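Local coordinates for flavohemoprotein (Vibrio cholerae O1 biovar El Tor, PDB 4EH1), which probably detoxifies nitric oxide by turning it into nitrate with oxygen and NAD(P)H, and is represented here by its FAD- and NAD(P)H-binding reductase part, at residues T19-V24 and Y68-K73; A30-Q35 and L101-G106; G37-I42 and I54-L59. All blocks are in the same frame, centred on the assembly; numbering follows the deposited sequence.

Followed from the N terminus, the chain enters interaction 1 at residues 19-24 and closes that loop at 68-73. Before it does so, residues 30-35 open interaction 2, which closes only at 101-106, so these two contacts cross along the sequence. Interaction 3, the short hairpin of 37-42 with 54-59, is nested inside both. All three belong to the antiparallel FAD-binding part of the chain. Interaction 1 pairs strand 18-25 with strand 68-73, the latter meeting the flavin at its C-terminal end, interaction 3 supplies further flavin and phosphate contacts, and interaction 2 lays a loop against strand 98-105, the sheet neighbour of strand 39-44. Tyr68, Ile70 and Ile40 pack where these units meet.

Interaction 1: residues T19-V24 and Y68-K73; sequences TSFVLV and YRISVK. With FAD (flavin-adenine dinucleotide), chain C.
Ser20 and Ser71 face each other across an antiparallel strand pair, their OG atoms 2.8 Å apart. Both residues are buried, and each hydroxyl has a second polar neighbour, Glu14 for Ser20 and Ser60 for Ser71, which makes a small polar cluster on this face of the sheet. Arg69 passes beside it, with CD 3.8 Å from Ser20 OG. Its chain starts out with CG anti to the backbone N and bends further on (chi3 84°) to place NE, and its guanidinium reaches Glu161 in a salt bridge and the carbonyl of Ser60.

The opposite face is apolar. Ile70 holds CG1 between its backbone N and carbonyl carbon (chi1 58°), and from there CG1 comes 4.0 Å from Phe21 CB. Leu23 CD1 approaches the same CG1 at 4.2 Å, while the Phe21 ring brings CE2 to 4.0 Å from Val72 CG2.

Between these two faces, three pairs of backbone hydrogen bonds join Thr19 with Val72, Phe21 with Ile70 and Leu23 with Tyr68; Leu23 N to Tyr68 O measures 2.7 Å. On the side away from strand 18-25, strand 68-73 meets the cofactor with its last residues. Ser71 O accepts a bond from flavin N3 at 2.9 Å, and Lys73 N gives one to flavin O2 at the same length, so the pyrimidine end of the flavin is held by one main-chain acceptor and one main-chain donor. An outer strand thus grips the flavin in this antiparallel FAD-binding domain of the flavoprotein pyridine nucleotide cytochrome reductase family.

Around this pair, helix 84-92 lies against Thr19, Phe21 and Val72. Strand 4-13 continues the antiparallel sheet beyond strand 18-25, and the Tyr68 side chain packs on Leu101 and Pro104 of strand 98-105.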
loop_
_atom_site.group_PDB
_atom_site.type_symbol
_atom_site.label_atom_id
_atom_site.label_comp_id
_atom_site.label_asym_id
_atom_site.label_seq_id
_atom_site.Cartn_x
_atom_site.Cartn_y
_atom_site.Cartn_z
ATOM N N THR A 19 3.715 -6.068 -2.226
ATOM C CA THR A 19 2.483 -5.316 -2.070
ATOM C C THR A 19 1.282 -6.267 -2.135
ATOM O O THR A 19 1.235 -7.150 -2.998
ATOM C CB THR A 19 2.413 -4.207 -3.151
ATOM O OG1 THR A 19 3.324 -3.158 -2.770
ATOM C CG2 THR A 19 0.956 -3.616 -3.286
ATOM N N SER A 20 0.338 -6.122 -1.199
ATOM C CA SER A 20 -0.858 -6.969 -1.191
ATOM C C SER A 20 -2.000 -6.327 -1.999
ATOM O O SER A 20 -2.106 -5.104 -2.071
ATOM C CB SER A 20 -1.373 -7.216 0.237
ATOM O OG SER A 20 -0.685 -8.245 0.893
ATOM N N PHE A 21 -2.869 -7.162 -2.557
ATOM C CA PHE A 21 -4.080 -6.698 -3.227
ATOM C C PHE A 21 -5.266 -7.465 -2.665
ATOM O O PHE A 21 -5.282 -8.689 -2.689
ATOM C CB PHE A 21 -4.024 -6.995 -4.730
ATOM C CG PHE A 21 -2.902 -6.299 -5.453
ATOM C CD1 PHE A 21 -3.164 -5.208 -6.275
ATOM C CD2 PHE A 21 -1.575 -6.741 -5.312
ATOM C CE1 PHE A 21 -2.111 -4.556 -6.955
ATOM C CE2 PHE A 21 -0.536 -6.099 -5.989
ATOM C CZ PHE A 21 -0.810 -5.006 -6.815
ATOM N N VAL A 22 -6.266 -6.743 -2.196
ATOM C CA VAL A 22 -7.508 -7.359 -1.793
ATOM C C VAL A 22 -8.494 -7.225 -2.941
ATOM O O VAL A 22 -8.809 -6.125 -3.378
ATOM C CB VAL A 22 -8.100 -6.673 -0.531
ATOM C CG1 VAL A 22 -9.468 -7.286 -0.185
ATOM C CG2 VAL A 22 -7.146 -6.791 0.650
ATOM N N LEU A 23 -8.993 -8.358 -3.418
ATOM C CA LEU A 23 -9.787 -8.387 -4.620
ATOM C C LEU A 23 -11.211 -8.875 -4.357
ATOM O O LEU A 23 -11.422 -9.879 -3.680
ATOM C CB LEU A 23 -9.130 -9.317 -5.630
ATOM C CG LEU A 23 -7.670 -8.993 -5.934
ATOM C CD1 LEU A 23 -6.908 -10.242 -6.371
ATOM C CD2 LEU A 23 -7.655 -7.957 -7.031
ATOM N N VAL A 24 -12.181 -8.183 -4.930
ATOM C CA VAL A 24 -13.572 -8.600 -4.821
ATOM C C VAL A 24 -14.187 -8.783 -6.215
ATOM O O VAL A 24 -13.842 -8.071 -7.158
ATOM C CB VAL A 24 -14.384 -7.575 -4.027
ATOM C CG1 VAL A 24 -13.790 -7.388 -2.622
ATOM C CG2 VAL A 24 -14.382 -6.278 -4.755
ATOM N N TYR A 68 -10.578 -12.014 -1.811
ATOM C CA TYR A 68 -9.283 -12.657 -1.827
ATOM C C TYR A 68 -8.189 -11.629 -1.537
ATOM O O TYR A 68 -8.268 -10.481 -1.969
ATOM C CB TYR A 68 -9.024 -13.269 -3.207
ATOM C CG TYR A 68 -9.888 -14.460 -3.596
ATOM C CD1 TYR A 68 -10.211 -15.456 -2.674
ATOM C CD2 TYR A 68 -10.352 -14.593 -4.891
ATOM C CE1 TYR A 68 -10.992 -16.560 -3.041
ATOM C CE2 TYR A 68 -11.144 -15.676 -5.274
ATOM C CZ TYR A 68 -11.444 -16.665 -4.354
ATOM O OH TYR A 68 -12.219 -17.727 -4.740
ATOM N N ARG A 69 -7.166 -12.031 -0.803
ATOM C CA ARG A 69 -5.947 -11.237 -0.752
ATOM C C ARG A 69 -4.773 -12.034 -1.361
ATOM O O ARG A 69 -4.557 -13.218 -1.037
ATOM C CB ARG A 69 -5.613 -10.795 0.674
ATOM C CG ARG A 69 -4.337 -9.928 0.768
ATOM C CD ARG A 69 -4.080 -9.458 2.190
ATOM N NE ARG A 69 -3.377 -10.475 2.956
ATOM C CZ ARG A 69 -2.989 -10.310 4.217
ATOM N NH1 ARG A 69 -3.243 -9.169 4.847
ATOM N NH2 ARG A 69 -2.336 -11.279 4.843
ATOM N N ILE A 70 -4.037 -11.381 -2.253
ATOM C CA ILE A 70 -2.765 -11.927 -2.729
ATOM C C ILE A 70 -1.656 -10.926 -2.423
ATOM O O ILE A 70 -1.924 -9.742 -2.193
ATOM C CB ILE A 70 -2.765 -12.164 -4.234
ATOM C CG1 ILE A 70 -3.053 -10.852 -4.951
ATOM C CG2 ILE A 70 -3.777 -13.302 -4.651
ATOM C CD1 ILE A 70 -2.795 -10.968 -6.475
ATOM N N SER A 71 -0.415 -11.396 -2.443
ATOM C CA SER A 71 0.733 -10.563 -2.083
ATOM C C SER A 71 1.854 -10.818 -3.081
ATOM O O SER A 71 2.368 -11.946 -3.202
ATOM C CB SER A 71 1.217 -10.883 -0.670
ATOM O OG SER A 71 0.125 -10.859 0.254
ATOM N N VAL A 72 2.249 -9.742 -3.750
ATOM C CA VAL A 72 2.971 -9.820 -4.992
ATOM C C VAL A 72 4.350 -9.157 -4.884
ATOM O O VAL A 72 4.474 -7.973 -4.566
ATOM C CB VAL A 72 2.146 -9.123 -6.098
ATOM C CG1 VAL A 72 2.967 -9.007 -7.360
ATOM C CG2 VAL A 72 0.767 -9.856 -6.311
ATOM N N LYS A 73 5.389 -9.940 -5.127
ATOM C CA LYS A 73 6.732 -9.390 -5.103
ATOM C C LYS A 73 7.123 -8.797 -6.467
ATOM O O LYS A 73 7.047 -9.476 -7.481
ATOM C CB LYS A 73 7.743 -10.441 -4.704
ATOM C CG LYS A 73 9.135 -9.785 -4.552
ATOM C CD LYS A 73 10.278 -10.761 -4.389
ATOM C CE LYS A 73 11.601 -10.032 -4.732
ATOM N NZ LYS A 73 12.819 -10.823 -4.477
HETATM P PA FAD C . 8.443 -12.509 -15.667
HETATM O O1A FAD C . 7.763 -13.742 -15.923
HETATM O O2A FAD C . 8.387 -11.411 -16.571
HETATM O O5B FAD C . 9.943 -12.847 -15.518
HETATM C C5B FAD C . 10.356 -14.074 -14.974
HETATM C C4B FAD C . 11.855 -14.166 -14.748
HETATM O O4B FAD C . 12.554 -14.315 -15.968
HETATM C C3B FAD C . 12.343 -12.901 -14.111
HETATM O O3B FAD C . 13.390 -13.229 -13.234
HETATM C C2B FAD C . 12.894 -12.118 -15.253
HETATM O O2B FAD C . 13.931 -11.331 -14.755
HETATM C C1B FAD C . 13.344 -13.177 -16.215
HETATM N N9A FAD C . 13.116 -12.715 -17.580
HETATM C C8A FAD C . 12.018 -12.168 -18.054
HETATM N N7A FAD C . 12.156 -11.839 -19.338
HETATM C C5A FAD C . 13.376 -12.176 -19.692
HETATM C C6A FAD C . 14.157 -12.089 -20.916
HETATM N N6A FAD C . 13.642 -11.570 -22.039
HETATM N N1A FAD C . 15.396 -12.540 -20.854
HETATM C C2A FAD C . 15.902 -13.054 -19.756
HETATM N N3A FAD C . 15.255 -13.162 -18.614
HETATM C C4A FAD C . 14.009 -12.741 -18.523
HETATM N N1 FAD C . 4.648 -14.633 -6.764
HETATM C C2 FAD C . 4.287 -13.770 -5.816
HETATM O O2 FAD C . 4.716 -12.646 -5.872
HETATM N N3 FAD C . 3.469 -14.072 -4.823
HETATM C C4 FAD C . 2.939 -15.250 -4.692
HETATM O O4 FAD C . 2.198 -15.456 -3.767
HETATM C C4X FAD C . 3.297 -16.268 -5.686
HETATM N N5 FAD C . 2.824 -17.490 -5.623
HETATM C C5X FAD C . 3.167 -18.395 -6.521
HETATM C C6 FAD C . 2.649 -19.645 -6.406
HETATM C C7 FAD C . 2.983 -20.606 -7.309
HETATM C C7M FAD C . 2.426 -21.973 -7.186
HETATM C C8 FAD C . 3.881 -20.292 -8.411
HETATM C C8M FAD C . 4.208 -21.362 -9.381
HETATM C C9 FAD C . 4.401 -19.035 -8.537
HETATM C C9A FAD C . 4.078 -18.072 -7.618
HETATM N N10 FAD C . 4.595 -16.791 -7.719
HETATM C C10 FAD C . 4.214 -15.874 -6.752
HETATM C "C1'" FAD C . 5.473 -16.428 -8.825
HETATM C "C2'" FAD C . 4.690 -15.611 -9.854
HETATM O "O2'" FAD C . 3.642 -16.333 -10.462
HETATM C "C3'" FAD C . 5.481 -15.077 -11.029
HETATM O "O3'" FAD C . 6.230 -16.086 -11.647
HETATM C "C4'" FAD C . 6.327 -13.853 -10.725
HETATM O "O4'" FAD C . 5.492 -12.856 -10.187
HETATM C "C5'" FAD C . 7.093 -13.312 -11.927
HETATM O "O5'" FAD C . 6.285 -12.882 -12.982
HETATM P P FAD C . 6.576 -11.634 -13.831
HETATM O O1P FAD C . 5.651 -11.668 -14.916
HETATM O O2P FAD C . 6.580 -10.511 -12.975
HETATM O O3P FAD C . 8.022 -11.907 -14.301
#

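Interaction 2: residues A30-Q35 and L101-G106; sequences AVLDYQ and LYAPAG. With SO4 (sulfate ion), chain E.
Pro104 and Tyr34 make the close part of this contact, in which the irregular loop between strands 18-25 and 39-44 lies against the end of strand 98-105 in the antiparallel FAD-binding domain. Their CB atoms stand 3.6 Å apart. The proline ring also leans on the rest of the loop, its CD 4.1 Å from Leu32 CB and its CG 4.1 Å from Asp33 O, so that three consecutive loop residues touch a single ring. All of this is van der Waals contact, and the surface buried between the segments is a modest 165 Å².

Tyr34 is the buried member. Its CG sits between the backbone N and the carbonyl carbon (chi1 60°), and the ring leads off from Pro104 until its OH bonds to the carbonyl of His61. Leu32 O lies at the edge of that ring, in its plane, and also accepts a bond from Tyr68 OH. Two tyrosine hydroxyls thus tie the loop down, its own Tyr34 to His61 and Tyr68 to Leu32 O.

The outer side is different. Leu32, Asp33 and Ala103 are exposed; the Asp33 side chain starts away from strand 98-105, and OD1 bonds to Ser63. Leu32 touches the strand with CD1, 3.6 Å from Ala103 CB. A sulfate ion, probably from the crystallisation liquor, sits beside the same alanine and is also bonded by Arg1. Ala103 N gives it only weak hydrogen bonds, the shorter to O4 at 3.2 Å, and Ala103 CB lies 3.4 Å from sulfate O3.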
loop_
_atom_site.group_PDB
_atom_site.type_symbol
_atom_site.label_atom_id
_atom_site.label_comp_id
_atom_site.label_asym_id
_atom_site.label_seq_id
_atom_site.Cartn_x
_atom_site.Cartn_y
_atom_site.Cartn_z
ATOM N N ALA A 30 -20.585 -14.578 -3.588
ATOM C CA ALA A 30 -19.516 -15.392 -3.051
ATOM C C ALA A 30 -18.379 -15.604 -4.048
ATOM O O ALA A 30 -18.552 -15.506 -5.277
ATOM C CB ALA A 30 -20.058 -16.725 -2.576
ATOM N N VAL A 31 -17.199 -15.857 -3.494
ATOM C CA VAL A 31 -16.082 -16.307 -4.289
ATOM C C VAL A 31 -15.834 -17.722 -3.851
ATOM O O VAL A 31 -16.276 -18.114 -2.772
ATOM C CB VAL A 31 -14.859 -15.406 -4.097
ATOM C CG1 VAL A 31 -15.263 -13.991 -4.351
ATOM C CG2 VAL A 31 -14.276 -15.517 -2.690
ATOM N N LEU A 32 -15.150 -18.500 -4.675
ATOM C CA LEU A 32 -14.930 -19.901 -4.346
ATOM C C LEU A 32 -14.097 -20.085 -3.058
ATOM O O LEU A 32 -13.153 -19.327 -2.790
ATOM C CB LEU A 32 -14.284 -20.632 -5.538
ATOM C CG LEU A 32 -15.163 -20.750 -6.793
ATOM C CD1 LEU A 32 -14.367 -21.304 -7.952
ATOM C CD2 LEU A 32 -16.383 -21.633 -6.546
ATOM N N ASP A 33 -14.469 -21.089 -2.267
ATOM C CA ASP A 33 -13.702 -21.520 -1.097
ATOM C C ASP A 33 -12.318 -22.043 -1.547
ATOM O O ASP A 33 -12.107 -22.352 -2.718
ATOM C CB ASP A 33 -14.510 -22.618 -0.369
ATOM C CG ASP A 33 -13.932 -23.019 1.013
ATOM O OD1 ASP A 33 -13.183 -22.233 1.660
ATOM O OD2 ASP A 33 -14.275 -24.146 1.463
ATOM N N TYR A 34 -11.372 -22.131 -0.628
ATOM C CA TYR A 34 -10.103 -22.761 -0.940
ATOM C C TYR A 34 -9.447 -23.262 0.333
ATOM O O TYR A 34 -9.880 -22.922 1.439
ATOM C CB TYR A 34 -9.158 -21.764 -1.644
ATOM C CG TYR A 34 -8.839 -20.535 -0.826
ATOM C CD1 TYR A 34 -7.715 -20.493 0.004
ATOM C CD2 TYR A 34 -9.672 -19.416 -0.871
ATOM C CE1 TYR A 34 -7.424 -19.359 0.754
ATOM C CE2 TYR A 34 -9.393 -18.296 -0.148
ATOM C CZ TYR A 34 -8.263 -18.263 0.662
ATOM O OH TYR A 34 -8.009 -17.153 1.421
ATOM N N GLN A 35 -8.386 -24.046 0.164
ATOM C CA GLN A 35 -7.546 -24.484 1.267
ATOM C C GLN A 35 -6.309 -23.552 1.411
ATOM O O GLN A 35 -5.700 -23.162 0.403
ATOM C CB GLN A 35 -7.135 -25.946 1.046
ATOM C CG GLN A 35 -8.326 -26.944 0.953
ATOM C CD GLN A 35 -9.259 -26.836 2.134
ATOM O OE1 GLN A 35 -8.882 -27.145 3.262
ATOM N NE2 GLN A 35 -10.485 -26.368 1.889
ATOM N N LEU A 101 -9.246 -12.903 -13.000
ATOM C CA LEU A 101 -8.793 -13.801 -11.951
ATOM C C LEU A 101 -9.305 -15.230 -12.144
ATOM O O LEU A 101 -10.492 -15.440 -12.381
ATOM C CB LEU A 101 -9.284 -13.288 -10.596
ATOM C CG LEU A 101 -8.805 -14.070 -9.376
ATOM C CD1 LEU A 101 -8.582 -13.134 -8.207
ATOM C CD2 LEU A 101 -9.827 -15.169 -8.993
ATOM N N TYR A 102 -8.412 -16.202 -11.969
ATOM C CA TYR A 102 -8.754 -17.603 -12.146
ATOM C C TYR A 102 -8.849 -18.239 -10.792
ATOM O O TYR A 102 -8.163 -17.831 -9.881
ATOM C CB TYR A 102 -7.696 -18.319 -12.972
ATOM C CG TYR A 102 -7.734 -17.892 -14.395
ATOM C CD1 TYR A 102 -7.081 -16.729 -14.808
ATOM C CD2 TYR A 102 -8.436 -18.629 -15.341
ATOM C CE1 TYR A 102 -7.116 -16.317 -16.147
ATOM C CE2 TYR A 102 -8.467 -18.232 -16.682
ATOM C CZ TYR A 102 -7.806 -17.069 -17.071
ATOM O OH TYR A 102 -7.826 -16.670 -18.389
ATOM N N ALA A 103 -9.689 -19.259 -10.704
ATOM C CA ALA A 103 -10.156 -19.857 -9.461
ATOM C C ALA A 103 -9.051 -20.566 -8.724
ATOM O O ALA A 103 -8.090 -20.997 -9.330
ATOM C CB ALA A 103 -11.266 -20.860 -9.798
ATOM N N PRO A 104 -9.203 -20.741 -7.410
ATOM C CA PRO A 104 -8.147 -21.376 -6.617
ATOM C C PRO A 104 -7.790 -22.797 -7.049
ATOM O O PRO A 104 -8.662 -23.570 -7.413
ATOM C CB PRO A 104 -8.732 -21.378 -5.191
ATOM C CG PRO A 104 -9.675 -20.198 -5.177
ATOM C CD PRO A 104 -10.302 -20.238 -6.560
ATOM N N ALA A 105 -6.502 -23.127 -6.974
ATOM C CA ALA A 105 -5.985 -24.447 -7.347
ATOM C C ALA A 105 -4.702 -24.725 -6.559
ATOM O O ALA A 105 -4.222 -23.870 -5.806
ATOM C CB ALA A 105 -5.703 -24.514 -8.877
ATOM N N GLY A 106 -4.146 -25.917 -6.734
ATOM C CA GLY A 106 -2.863 -26.244 -6.145
ATOM C C GLY A 106 -2.963 -27.386 -5.155
ATOM O O GLY A 106 -3.962 -27.534 -4.466
HETATM S S SO4 E . -11.833 -20.040 -13.848
HETATM O O1 SO4 E . -11.681 -20.059 -15.306
HETATM O O2 SO4 E . -13.230 -20.195 -13.497
HETATM O O3 SO4 E . -11.054 -21.109 -13.228
HETATM O O4 SO4 E . -11.427 -18.759 -13.290
#

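Interaction 3: residues G37-I42 and I54-L59; sequences GQYIGI and IRQYSL. With FAD (flavin-adenine dinucleotide), chain C.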
loop_
_atom_site.group_PDB
_atom_site.type_symbol
_atom_site.label_atom_id
_atom_site.label_comp_id
_atom_site.label_asym_id
_atom_site.label_seq_id
_atom_site.Cartn_x
_atom_site.Cartn_y
_atom_site.Cartn_z
ATOM N N GLY A 37 -2.892 -22.194 1.434
ATOM C CA GLY A 37 -1.765 -22.762 0.719
ATOM C C GLY A 37 -1.996 -22.720 -0.777
ATOM O O GLY A 37 -1.044 -22.687 -1.558
ATOM N N GLN A 38 -3.264 -22.702 -1.194
ATOM C CA GLN A 38 -3.585 -22.697 -2.630
ATOM C C GLN A 38 -3.404 -21.320 -3.249
ATOM O O GLN A 38 -3.229 -20.322 -2.526
ATOM C CB GLN A 38 -4.977 -23.240 -2.913
ATOM C CG GLN A 38 -5.125 -24.681 -2.523
ATOM C CD GLN A 38 -6.439 -25.249 -2.964
ATOM O OE1 GLN A 38 -7.505 -24.754 -2.587
ATOM N NE2 GLN A 38 -6.380 -26.291 -3.770
ATOM N N TYR A 39 -3.422 -21.266 -4.580
ATOM C CA TYR A 39 -3.172 -19.998 -5.301
ATOM C C TYR A 39 -4.264 -19.744 -6.328
ATOM O O TYR A 39 -4.931 -20.678 -6.778
ATOM C CB TYR A 39 -1.799 -20.016 -6.025
ATOM C CG TYR A 39 -1.640 -21.214 -6.933
ATOM C CD1 TYR A 39 -1.043 -22.373 -6.479
ATOM C CD2 TYR A 39 -2.158 -21.204 -8.229
ATOM C CE1 TYR A 39 -0.946 -23.506 -7.301
ATOM C CE2 TYR A 39 -2.067 -22.307 -9.048
ATOM C CZ TYR A 39 -1.464 -23.455 -8.581
ATOM O OH TYR A 39 -1.365 -24.540 -9.411
ATOM N N ILE A 40 -4.435 -18.481 -6.696
ATOM C CA ILE A 40 -5.288 -18.147 -7.815
ATOM C C ILE A 40 -4.394 -17.739 -8.970
ATOM O O ILE A 40 -3.158 -17.728 -8.854
ATOM C CB ILE A 40 -6.353 -17.037 -7.475
ATOM C CG1 ILE A 40 -5.732 -15.828 -6.757
ATOM C CG2 ILE A 40 -7.412 -17.583 -6.548
ATOM C CD1 ILE A 40 -5.087 -14.825 -7.675
ATOM N N GLY A 41 -5.029 -17.421 -10.088
ATOM C CA GLY A 41 -4.338 -16.932 -11.260
ATOM C C GLY A 41 -4.721 -15.491 -11.541
ATOM O O GLY A 41 -5.894 -15.110 -11.419
ATOM N N ILE A 42 -3.742 -14.675 -11.905
ATOM C CA ILE A 42 -4.024 -13.311 -12.318
ATOM C C ILE A 42 -3.633 -13.144 -13.787
ATOM O O ILE A 42 -2.567 -13.592 -14.203
ATOM C CB ILE A 42 -3.237 -12.292 -11.476
ATOM C CG1 ILE A 42 -3.684 -12.338 -9.998
ATOM C CG2 ILE A 42 -3.410 -10.877 -12.035
ATOM C CD1 ILE A 42 -5.089 -11.769 -9.743
ATOM N N ILE A 54 -0.447 -14.566 -17.810
ATOM C CA ILE A 54 -1.077 -15.194 -16.664
ATOM C C ILE A 54 -0.016 -15.697 -15.685
ATOM O O ILE A 54 0.965 -16.329 -16.095
ATOM C CB ILE A 54 -1.989 -16.368 -17.124
ATOM C CG1 ILE A 54 -3.069 -15.851 -18.085
ATOM C CG2 ILE A 54 -2.630 -17.021 -15.919
ATOM C CD1 ILE A 54 -3.735 -16.911 -18.986
ATOM N N ARG A 55 -0.219 -15.403 -14.402
ATOM C CA ARG A 55 0.665 -15.815 -13.323
ATOM C C ARG A 55 -0.131 -16.343 -12.126
ATOM O O ARG A 55 -1.225 -15.833 -11.791
ATOM C CB ARG A 55 1.475 -14.617 -12.807
ATOM C CG ARG A 55 2.346 -13.932 -13.894
ATOM C CD ARG A 55 3.430 -14.837 -14.527
ATOM N NE ARG A 55 4.254 -14.082 -15.482
ATOM C CZ ARG A 55 4.138 -14.174 -16.803
ATOM N NH1 ARG A 55 3.244 -15.003 -17.334
ATOM N NH2 ARG A 55 4.917 -13.441 -17.595
ATOM N N GLN A 56 0.450 -17.336 -11.461
ATOM C CA GLN A 56 -0.057 -17.826 -10.188
ATOM C C GLN A 56 0.299 -16.873 -9.060
ATOM O O GLN A 56 1.457 -16.422 -8.963
ATOM C CB GLN A 56 0.545 -19.219 -9.885
ATOM C CG GLN A 56 0.355 -20.239 -10.984
ATOM C CD GLN A 56 1.574 -20.358 -11.888
ATOM O OE1 GLN A 56 2.120 -19.359 -12.366
ATOM N NE2 GLN A 56 2.015 -21.574 -12.105
ATOM N N TYR A 57 -0.686 -16.541 -8.215
ATOM C CA TYR A 57 -0.394 -15.848 -6.947
ATOM C C TYR A 57 -1.138 -16.514 -5.786
ATOM O O TYR A 57 -2.327 -16.821 -5.901
ATOM C CB TYR A 57 -0.703 -14.347 -7.004
ATOM C CG TYR A 57 0.192 -13.635 -7.949
ATOM C CD1 TYR A 57 1.551 -13.473 -7.656
ATOM C CD2 TYR A 57 -0.284 -13.192 -9.176
ATOM C CE1 TYR A 57 2.422 -12.854 -8.561
ATOM C CE2 TYR A 57 0.564 -12.597 -10.087
ATOM C CZ TYR A 57 1.922 -12.422 -9.774
ATOM O OH TYR A 57 2.760 -11.816 -10.679
ATOM N N SER A 58 -0.418 -16.729 -4.691
ATOM C CA SER A 58 -0.924 -17.453 -3.550
ATOM C C SER A 58 -1.899 -16.596 -2.776
ATOM O O SER A 58 -1.682 -15.405 -2.604
ATOM C CB SER A 58 0.224 -17.796 -2.607
ATOM O OG SER A 58 1.169 -18.656 -3.215
ATOM N N LEU A 59 -2.979 -17.199 -2.286
ATOM C CA LEU A 59 -3.845 -16.489 -1.346
ATOM C C LEU A 59 -3.069 -16.264 -0.022
ATOM O O LEU A 59 -2.389 -17.161 0.452
ATOM C CB LEU A 59 -5.135 -17.267 -1.156
ATOM C CG LEU A 59 -5.818 -17.296 -2.528
ATOM C CD1 LEU A 59 -6.546 -18.575 -2.737
ATOM C CD2 LEU A 59 -6.719 -16.100 -2.713
HETATM P PA FAD C . 8.443 -12.509 -15.667
HETATM O O1A FAD C . 7.763 -13.742 -15.923
HETATM O O2A FAD C . 8.387 -11.411 -16.571
HETATM O O5B FAD C . 9.943 -12.847 -15.518
HETATM C C5B FAD C . 10.356 -14.074 -14.974
HETATM C C4B FAD C . 11.855 -14.166 -14.748
HETATM O O4B FAD C . 12.554 -14.315 -15.968
HETATM C C3B FAD C . 12.343 -12.901 -14.111
HETATM O O3B FAD C . 13.390 -13.229 -13.234
HETATM C C2B FAD C . 12.894 -12.118 -15.253
HETATM O O2B FAD C . 13.931 -11.331 -14.755
HETATM C C1B FAD C . 13.344 -13.177 -16.215
HETATM N N9A FAD C . 13.116 -12.715 -17.580
HETATM C C8A FAD C . 12.018 -12.168 -18.054
HETATM N N7A FAD C . 12.156 -11.839 -19.338
HETATM C C5A FAD C . 13.376 -12.176 -19.692
HETATM C C6A FAD C . 14.157 -12.089 -20.916
HETATM N N6A FAD C . 13.642 -11.570 -22.039
HETATM N N1A FAD C . 15.396 -12.540 -20.854
HETATM C C2A FAD C . 15.902 -13.054 -19.756
HETATM N N3A FAD C . 15.255 -13.162 -18.614
HETATM C C4A FAD C . 14.009 -12.741 -18.523
HETATM N N1 FAD C . 4.648 -14.633 -6.764
HETATM C C2 FAD C . 4.287 -13.770 -5.816
HETATM O O2 FAD C . 4.716 -12.646 -5.872
HETATM N N3 FAD C . 3.469 -14.072 -4.823
HETATM C C4 FAD C . 2.939 -15.250 -4.692
HETATM O O4 FAD C . 2.198 -15.456 -3.767
HETATM C C4X FAD C . 3.297 -16.268 -5.686
HETATM N N5 FAD C . 2.824 -17.490 -5.623
HETATM C C5X FAD C . 3.167 -18.395 -6.521
HETATM C C6 FAD C . 2.649 -19.645 -6.406
HETATM C C7 FAD C . 2.983 -20.606 -7.309
HETATM C C7M FAD C . 2.426 -21.973 -7.186
HETATM C C8 FAD C . 3.881 -20.292 -8.411
HETATM C C8M FAD C . 4.208 -21.362 -9.381
HETATM C C9 FAD C . 4.401 -19.035 -8.537
HETATM C C9A FAD C . 4.078 -18.072 -7.618
HETATM N N10 FAD C . 4.595 -16.791 -7.719
HETATM C C10 FAD C . 4.214 -15.874 -6.752
HETATM C "C1'" FAD C . 5.473 -16.428 -8.825
HETATM C "C2'" FAD C . 4.690 -15.611 -9.854
HETATM O "O2'" FAD C . 3.642 -16.333 -10.462
HETATM C "C3'" FAD C . 5.481 -15.077 -11.029
HETATM O "O3'" FAD C . 6.230 -16.086 -11.647
HETATM C "C4'" FAD C . 6.327 -13.853 -10.725
HETATM O "O4'" FAD C . 5.492 -12.856 -10.187
HETATM C "C5'" FAD C . 7.093 -13.312 -11.927
HETATM O "O5'" FAD C . 6.285 -12.882 -12.982
HETATM P P FAD C . 6.576 -11.634 -13.831
HETATM O O1P FAD C . 5.651 -11.668 -14.916
HETATM O O2P FAD C . 6.580 -10.511 -12.975
HETATM O O3P FAD C . 8.022 -11.907 -14.301
HETATM O O HOH W 1 -3.139 -19.865 0.234
HETATM O O HOH W 2 0.333 -21.275 -3.362
HETATM O O HOH W 3 0.994 -24.051 -10.936
#
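The beta hairpin of strands 39-44 and 53-58, whose second arm carries the Arg-x-Tyr-Ser flavin-binding signature of ferredoxin-reductase-like proteins, pairs Ile40 with Tyr57 and Ile42 with Arg55 through backbone hydrogen bonds. Leu59 N extends the pairing to Gln38 O.

Ile42 crosses Tyr57 at about a right angle, its CG1 reaching the edge of the ring 3.6 Å from CD2. Across the ring, CD1 lies 3.3 Å from flavin C2, so the tyrosine is wedged between isoleucine and cofactor. Its OH shares a hydrogen bond with FAD O4' at 3.0 Å. Arg55 bends early (chi2 -62° places CD), and NE donates to phosphate oxygen O1P at 2.8 Å; Glu53 salt-bridges the same guanidinium, so that its charge is probably shared. Main-chain groups add to the grip, with Gln56 O accepting from FAD O2' and Ser58 N donating to flavin O4 at 3.1 Å.

Tyr39 and Gln56 run side by side in the same direction, with CE2 of the ring 3.7 Å from Gln56 CG, while flavin methyl C7M packs on Tyr39 CD1. Beyond them a single water bridges Tyr39 OH and Gln56 NE2, 2.9 Å from each.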